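Local coordinates for putative aminotransferase (Actinomadura melliaura, PDB 4ZWV) that is a putative sugar aminotransferase of aminopentose biosynthesis for the indolocarbazole AT2433, and probably uses pyridoxal 5'-phosphate to transfer amino groups, at the interface of chains A and B. Sequence-based numbering; all coordinates share one arbitrary frame. Chains: chain A/B, Putative aminotransferase.

Contact 1: the interface of chains A and B. Residues chain A 217, 232, 234-236; chain B 89, 327, 329.
B:Trp89 presents one face of its indole to A:Trp235, and the touching group there is the methylene rather than the second indole. CB of A:Trp235 stands over the five-membered ring of B:Trp89, 3.6 Å from its centroid, in a CH-pi contact displaced toward the rim. The torsion of A:Trp235 explains this: with CG placed between the backbone N and the carbonyl carbon (chi1 64°), its own ring swings away and leaves CB as the contact point. The pyrrole edge of B:Trp89 points at A:Tyr217, where NE1 of B:Trp89 donates a hydrogen bond of 2.9 Å to the main-chain O of A:Tyr217. That bond is bent, 132° at the hydrogen, and the donor is tilted 18° from the carbonyl plane. CB of A:Tyr217 packs near CD1, slightly toward the face opposite A:Trp235, so the indole is held by polar and apolar contacts together.

The benzene side of the same indole reaches A:Val232, whose two methyls divide the work. CG1 of A:Val232, anti to the backbone N, lies 3.8 Å from CZ2 of B:Trp89 and also touches SG of B:Cys329. CG2 of A:Val232 turns the other way and sits over the centre of the B:His327 imidazole, 3.6 Å from the ring centroid. ND1 of B:His327 lies 3.0 Å from N of A:Val232 and probably accepts a hydrogen bond from it, which would place any imidazole proton on NE2. The amide N of B:Cys329 donates to O of A:Val232 at 3.0 Å. Both polar backbone atoms of A:Val232 thus probably find partners in chain B, while its methyls pack against the indole, the cysteine sulfur and the imidazole.

In this part of the two-fold symmetric interface between two enzyme copies, B:Trp89 projects from helix 85-93 and B:Cys329 lies near the start of the 3-10 helix 328-333, while every chain A residue here belongs to loop.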
ATOM      1  N   TYR A 217       0.609  10.333  -4.358  1.00  9.18           N
ATOM      2  CA  TYR A 217       1.588  11.281  -3.827  1.00  8.50           C
ATOM      3  C   TYR A 217       1.186  12.744  -3.934  1.00 10.91           C
ATOM      4  O   TYR A 217       2.010  13.616  -3.675  1.00  9.36           O
ATOM      5  CB  TYR A 217       2.935  11.109  -4.528  1.00  8.74           C
ATOM      6  CG  TYR A 217       3.501   9.713  -4.495  1.00  8.49           C
ATOM      7  CD1 TYR A 217       4.021   9.178  -3.320  1.00 11.28           C
ATOM      8  CD2 TYR A 217       3.520   8.936  -5.641  1.00  9.33           C
ATOM      9  CE1 TYR A 217       4.561   7.885  -3.289  1.00 10.12           C
ATOM     10  CE2 TYR A 217       4.053   7.640  -5.629  1.00  9.73           C
ATOM     11  CZ  TYR A 217       4.571   7.133  -4.447  1.00 11.20           C
ATOM     12  OH  TYR A 217       5.124   5.867  -4.450  1.00  9.76           O
ATOM     13  N   VAL A 232       2.857  19.671  -5.581  1.00  9.89           N
ATOM     14  CA  VAL A 232       2.102  18.856  -4.647  1.00  9.12           C
ATOM     15  C   VAL A 232       1.522  19.755  -3.558  1.00 11.16           C
ATOM     16  O   VAL A 232       2.268  20.275  -2.714  1.00 11.56           O
ATOM     17  CB  VAL A 232       2.975  17.753  -4.003  1.00  8.87           C
ATOM     18  CG1 VAL A 232       2.164  16.990  -2.961  1.00  9.15           C
ATOM     19  CG2 VAL A 232       3.518  16.799  -5.071  1.00 10.67           C
ATOM     20  N   GLU A 234      -0.994  18.842  -1.384  1.00 10.97           N
ATOM     21  CA  GLU A 234      -1.184  17.993  -0.214  1.00 10.14           C
ATOM     22  C   GLU A 234      -0.513  16.664  -0.520  1.00  8.99           C
ATOM     23  O   GLU A 234      -0.762  16.083  -1.575  1.00 10.68           O
ATOM     24  CB  GLU A 234      -2.671  17.756   0.089  1.00 11.15           C
ATOM     25  CG  GLU A 234      -3.524  18.989   0.302  1.00 13.22           C
ATOM     26  CD  GLU A 234      -4.964  18.608   0.636  1.00 20.06           C
ATOM     27  OE1 GLU A 234      -5.695  18.133  -0.268  1.00 19.44           O
ATOM     28  OE2 GLU A 234      -5.349  18.768   1.812  1.00 27.12           O
ATOM     29  N   TRP A 235       0.325  16.178   0.389  1.00 10.29           N
ATOM     30  CA  TRP A 235       1.039  14.932   0.134  1.00 10.19           C
ATOM     31  C   TRP A 235       0.107  13.715   0.155  1.00  9.61           C
ATOM     32  O   TRP A 235      -1.003  13.763   0.678  1.00 11.03           O
ATOM     33  CB  TRP A 235       2.186  14.750   1.149  1.00  9.58           C
ATOM     34  CG  TRP A 235       1.733  14.614   2.576  1.00 10.34           C
ATOM     35  CD1 TRP A 235       1.682  15.605   3.518  1.00 12.69           C
ATOM     36  CD2 TRP A 235       1.251  13.424   3.221  1.00  8.70           C
ATOM     37  NE1 TRP A 235       1.200  15.104   4.710  1.00 14.03           N
ATOM     38  CE2 TRP A 235       0.937  13.768   4.554  1.00 12.33           C
ATOM     39  CE3 TRP A 235       1.086  12.093   2.809  1.00 10.20           C
ATOM     40  CZ2 TRP A 235       0.437  12.839   5.470  1.00 12.35           C
ATOM     41  CZ3 TRP A 235       0.574  11.172   3.723  1.00 12.18           C
ATOM     42  CH2 TRP A 235       0.259  11.553   5.036  1.00 13.06           C
ATOM     43  N   GLY A 236       0.569  12.636  -0.468  1.00  9.38           N
ATOM     44  CA  GLY A 236      -0.102  11.350  -0.392  1.00  9.46           C
ATOM     45  C   GLY A 236       0.945  10.267  -0.480  1.00  9.14           C
ATOM     46  O   GLY A 236       2.136  10.553  -0.601  1.00  9.19           O
TER
ATOM     47  N   TRP B  89       7.494  11.868   1.449  1.00  8.14           N
ATOM     48  CA  TRP B  89       6.116  11.805   1.908  1.00  7.89           C
ATOM     49  C   TRP B  89       5.943  10.679   2.925  1.00  8.55           C
ATOM     50  O   TRP B  89       5.090  10.783   3.811  1.00  8.19           O
ATOM     51  CB  TRP B  89       5.160  11.635   0.739  1.00  8.57           C
ATOM     52  CG  TRP B  89       5.037  12.810  -0.242  1.00  8.36           C
ATOM     53  CD1 TRP B  89       4.240  12.809  -1.352  1.00  7.87           C
ATOM     54  CD2 TRP B  89       5.685  14.116  -0.223  1.00  9.75           C
ATOM     55  NE1 TRP B  89       4.354  13.993  -2.034  1.00  8.35           N
ATOM     56  CE2 TRP B  89       5.230  14.813  -1.366  1.00  8.40           C
ATOM     57  CE3 TRP B  89       6.605  14.754   0.633  1.00  8.49           C
ATOM     58  CZ2 TRP B  89       5.654  16.113  -1.677  1.00  8.05           C
ATOM     59  CZ3 TRP B  89       7.028  16.048   0.322  1.00  8.50           C
ATOM     60  CH2 TRP B  89       6.553  16.709  -0.827  1.00  9.11           C
ATOM     61  N   HIS B 327       7.621  22.003  -3.190  1.00 10.32           N
ATOM     62  CA  HIS B 327       6.181  21.735  -3.187  1.00  9.24           C
ATOM     63  C   HIS B 327       5.466  22.552  -2.129  1.00 10.97           C
ATOM     64  O   HIS B 327       5.982  22.740  -1.026  1.00 12.44           O
ATOM     65  CB  HIS B 327       5.911  20.252  -2.973  1.00  9.66           C
ATOM     66  CG  HIS B 327       6.279  19.410  -4.151  1.00  9.97           C
ATOM     67  ND1 HIS B 327       5.857  19.712  -5.428  1.00 10.09           N
ATOM     68  CD2 HIS B 327       7.050  18.300  -4.254  1.00  9.59           C
ATOM     69  CE1 HIS B 327       6.334  18.805  -6.268  1.00  8.80           C
ATOM     70  NE2 HIS B 327       7.055  17.934  -5.580  1.00  8.52           N
ATOM     71  N   CYS B 329       3.008  21.916  -0.293  1.00  9.39           N
ATOM     72  CA  CYS B 329       2.656  21.187   0.928  1.00 10.31           C
ATOM     73  C   CYS B 329       3.764  21.234   1.990  1.00 12.81           C
ATOM     74  O   CYS B 329       3.518  20.934   3.160  1.00 14.58           O
ATOM     75  CB  CYS B 329       2.298  19.726   0.615  1.00 11.71           C
ATOM     76  SG  CYS B 329       3.669  18.670   0.090  1.00 13.21           S
TER

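Contact 2: the interface of chains A and B. Residues chain A 322, 326-328; chain B 228, 230-232.
The A:His327 ring carries the B:Val232 methyl CG2 over the centre of one face, and its CE1 meets B:Tyr230 CE2 at 3.4 Å, the two side chains crossing at a slant. The A:Arg322 guanidinium has O of A:Glu326 above one face, offset toward the rim. In its plane, the edges meet the carboxylate of A:Glu326 and the carbonyl of B:Tyr230.

An extended side chain (chi1 -178°) carries the guanidinium over the subunit boundary, where NH1 of A:Arg322 donates to O of B:Tyr230 at 2.8 Å, from 46° above the carbonyl plane. NE and NH2 of A:Arg322 grip A:Glu326 OE1 side-on, with the NE salt bridge at 2.9 Å, which should fix the rotation of the group. Replacing A:Arg322 with an alanine would probably leave the B:Tyr230 carbonyl without its NH1 donor and the A:Glu326 carboxylate free to turn. The backbone N of A:Arg322 donates a nearly straight bond of 2.9 Å to the phenol OH of B:Tyr230.

In this largely polar patch of the two-fold interface, B:Asp231 faces the start of the 3-10 helix 328-333. OD1 of B:Asp231 takes the amide N of A:Ser328 at 2.8 Å and its OD2 the hydroxyl OG of A:Ser328 at 2.7 Å, both through syn lone pairs, much like an N-terminal cap. Water 1 joins the chains, 2.7 Å from B:Asp231 OD1 and 2.9 Å from A:Glu326 O.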
ATOM      1  N   ARG A 322     -10.122 -11.898  15.462  1.00 13.40           N
ATOM      2  CA  ARG A 322     -10.222 -11.690  16.906  1.00 12.29           C
ATOM      3  C   ARG A 322     -10.782 -10.283  17.150  1.00 12.66           C
ATOM      4  O   ARG A 322     -10.432  -9.349  16.424  1.00 14.04           O
ATOM      5  CB  ARG A 322      -8.856 -11.853  17.576  1.00 14.10           C
ATOM      6  CG  ARG A 322      -8.884 -11.705  19.079  1.00 13.14           C
ATOM      7  CD  ARG A 322      -7.486 -11.812  19.685  1.00 14.59           C
ATOM      8  NE  ARG A 322      -7.556 -11.827  21.144  1.00 15.70           N
ATOM      9  CZ  ARG A 322      -6.535 -12.103  21.948  1.00 20.80           C
ATOM     10  NH1 ARG A 322      -5.351 -12.404  21.438  1.00 24.23           N
ATOM     11  NH2 ARG A 322      -6.703 -12.078  23.265  1.00 21.90           N
ATOM     12  N   GLU A 326      -8.883  -6.664  22.056  1.00 11.66           N
ATOM     13  CA  GLU A 326      -8.108  -7.596  22.886  1.00 11.77           C
ATOM     14  C   GLU A 326      -6.608  -7.632  22.541  1.00 11.81           C
ATOM     15  O   GLU A 326      -5.818  -8.232  23.276  1.00 13.92           O
ATOM     16  CB  GLU A 326      -8.687  -9.012  22.782  1.00 12.47           C
ATOM     17  CG  GLU A 326      -9.962  -9.202  23.596  1.00 15.69           C
ATOM     18  CD  GLU A 326     -10.464 -10.636  23.602  1.00 18.66           C
ATOM     19  OE1 GLU A 326      -9.883 -11.496  22.915  1.00 18.10           O
ATOM     20  OE2 GLU A 326     -11.459 -10.915  24.309  1.00 19.58           O
ATOM     21  N   HIS A 327      -6.219  -7.025  21.425  1.00 11.50           N
ATOM     22  CA  HIS A 327      -4.810  -7.047  21.028  1.00 11.16           C
ATOM     23  C   HIS A 327      -3.950  -6.213  21.957  1.00 12.99           C
ATOM     24  O   HIS A 327      -4.354  -5.124  22.395  1.00 13.15           O
ATOM     25  CB  HIS A 327      -4.664  -6.550  19.596  1.00 11.32           C
ATOM     26  CG  HIS A 327      -5.189  -7.507  18.574  1.00 10.38           C
ATOM     27  ND1 HIS A 327      -4.816  -8.833  18.541  1.00 13.38           N
ATOM     28  CD2 HIS A 327      -6.062  -7.332  17.553  1.00 10.01           C
ATOM     29  CE1 HIS A 327      -5.427  -9.432  17.534  1.00 12.52           C
ATOM     30  NE2 HIS A 327      -6.187  -8.544  16.917  1.00 12.46           N
ATOM     31  N   SER A 328      -2.748  -6.704  22.242  1.00 11.82           N
ATOM     32  CA  SER A 328      -1.931  -6.035  23.243  1.00 15.70           C
ATOM     33  C   SER A 328      -1.482  -4.649  22.760  1.00 15.85           C
ATOM     34  O   SER A 328      -1.235  -3.768  23.582  1.00 16.09           O
ATOM     35  CB  SER A 328      -0.740  -6.913  23.646  1.00 17.75           C
ATOM     36  OG  SER A 328       0.116  -7.170  22.556  1.00 17.95           O
TER
ATOM     37  N   GLY B 228      -9.294 -17.056  16.639  1.00 18.58           N
ATOM     38  CA  GLY B 228      -8.875 -15.822  17.286  1.00 19.24           C
ATOM     39  C   GLY B 228      -7.618 -15.994  18.117  1.00 21.60           C
ATOM     40  O   GLY B 228      -7.340 -15.197  19.015  1.00 22.47           O
ATOM     41  N   TYR B 230      -4.446 -15.360  18.144  1.00 16.37           N
ATOM     42  CA  TYR B 230      -3.283 -14.579  17.760  1.00 15.84           C
ATOM     43  C   TYR B 230      -3.386 -13.235  18.452  1.00 14.31           C
ATOM     44  O   TYR B 230      -4.476 -12.811  18.832  1.00 17.40           O
ATOM     45  CB  TYR B 230      -3.190 -14.414  16.234  1.00 15.72           C
ATOM     46  CG  TYR B 230      -4.347 -13.646  15.647  1.00 14.48           C
ATOM     47  CD1 TYR B 230      -5.567 -14.270  15.409  1.00 17.32           C
ATOM     48  CD2 TYR B 230      -4.232 -12.292  15.357  1.00 14.28           C
ATOM     49  CE1 TYR B 230      -6.642 -13.570  14.887  1.00 18.15           C
ATOM     50  CE2 TYR B 230      -5.316 -11.578  14.836  1.00 13.07           C
ATOM     51  CZ  TYR B 230      -6.505 -12.227  14.599  1.00 13.05           C
ATOM     52  OH  TYR B 230      -7.590 -11.534  14.089  1.00 13.87           O
ATOM     53  N   ASP B 231      -2.244 -12.594  18.652  1.00 14.42           N
ATOM     54  CA  ASP B 231      -2.192 -11.300  19.310  1.00 14.93           C
ATOM     55  C   ASP B 231      -1.342 -10.333  18.504  1.00 15.34           C
ATOM     56  O   ASP B 231      -0.210 -10.652  18.125  1.00 16.18           O
ATOM     57  CB  ASP B 231      -1.619 -11.423  20.722  1.00 16.41           C
ATOM     58  CG  ASP B 231      -1.386 -10.073  21.362  1.00 19.85           C
ATOM     59  OD1 ASP B 231      -2.374  -9.423  21.738  1.00 18.48           O
ATOM     60  OD2 ASP B 231      -0.214  -9.640  21.453  1.00 23.65           O
ATOM     61  N   VAL B 232      -1.875  -9.146  18.247  1.00 13.35           N
ATOM     62  CA  VAL B 232      -1.116  -8.119  17.560  1.00 12.50           C
ATOM     63  C   VAL B 232      -0.386  -7.289  18.606  1.00 12.75           C
ATOM     64  O   VAL B 232      -1.000  -6.503  19.328  1.00 13.69           O
ATOM     65  CB  VAL B 232      -2.017  -7.216  16.699  1.00 11.09           C
ATOM     66  CG1 VAL B 232      -1.180  -6.125  16.049  1.00 10.45           C
ATOM     67  CG2 VAL B 232      -2.735  -8.049  15.629  1.00 14.09           C
TER
HETATM   68  O   HOH W   1      -3.577  -9.935  24.057  1.00 32.82           O

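Contact 1 and contact 2 lie about 34 Å apart between the centres of their C-alpha atoms, yet they draw on the same segments with the chains exchanged. The histidine and valine seen as B:His327 and A:Val232 in contact 1 recur as A:His327 and B:Val232 in contact 2. The pair illustrates a general principle: in a two-fold symmetric interface one surface serves twice. Each subunit offers its 3-10 helix 328-333 to the partner's loop that carries the valine, and the two contacts display neighbouring portions of that arrangement. Such reciprocal clasping is consistent with a dimer, the usual assembly of this aminotransferase family.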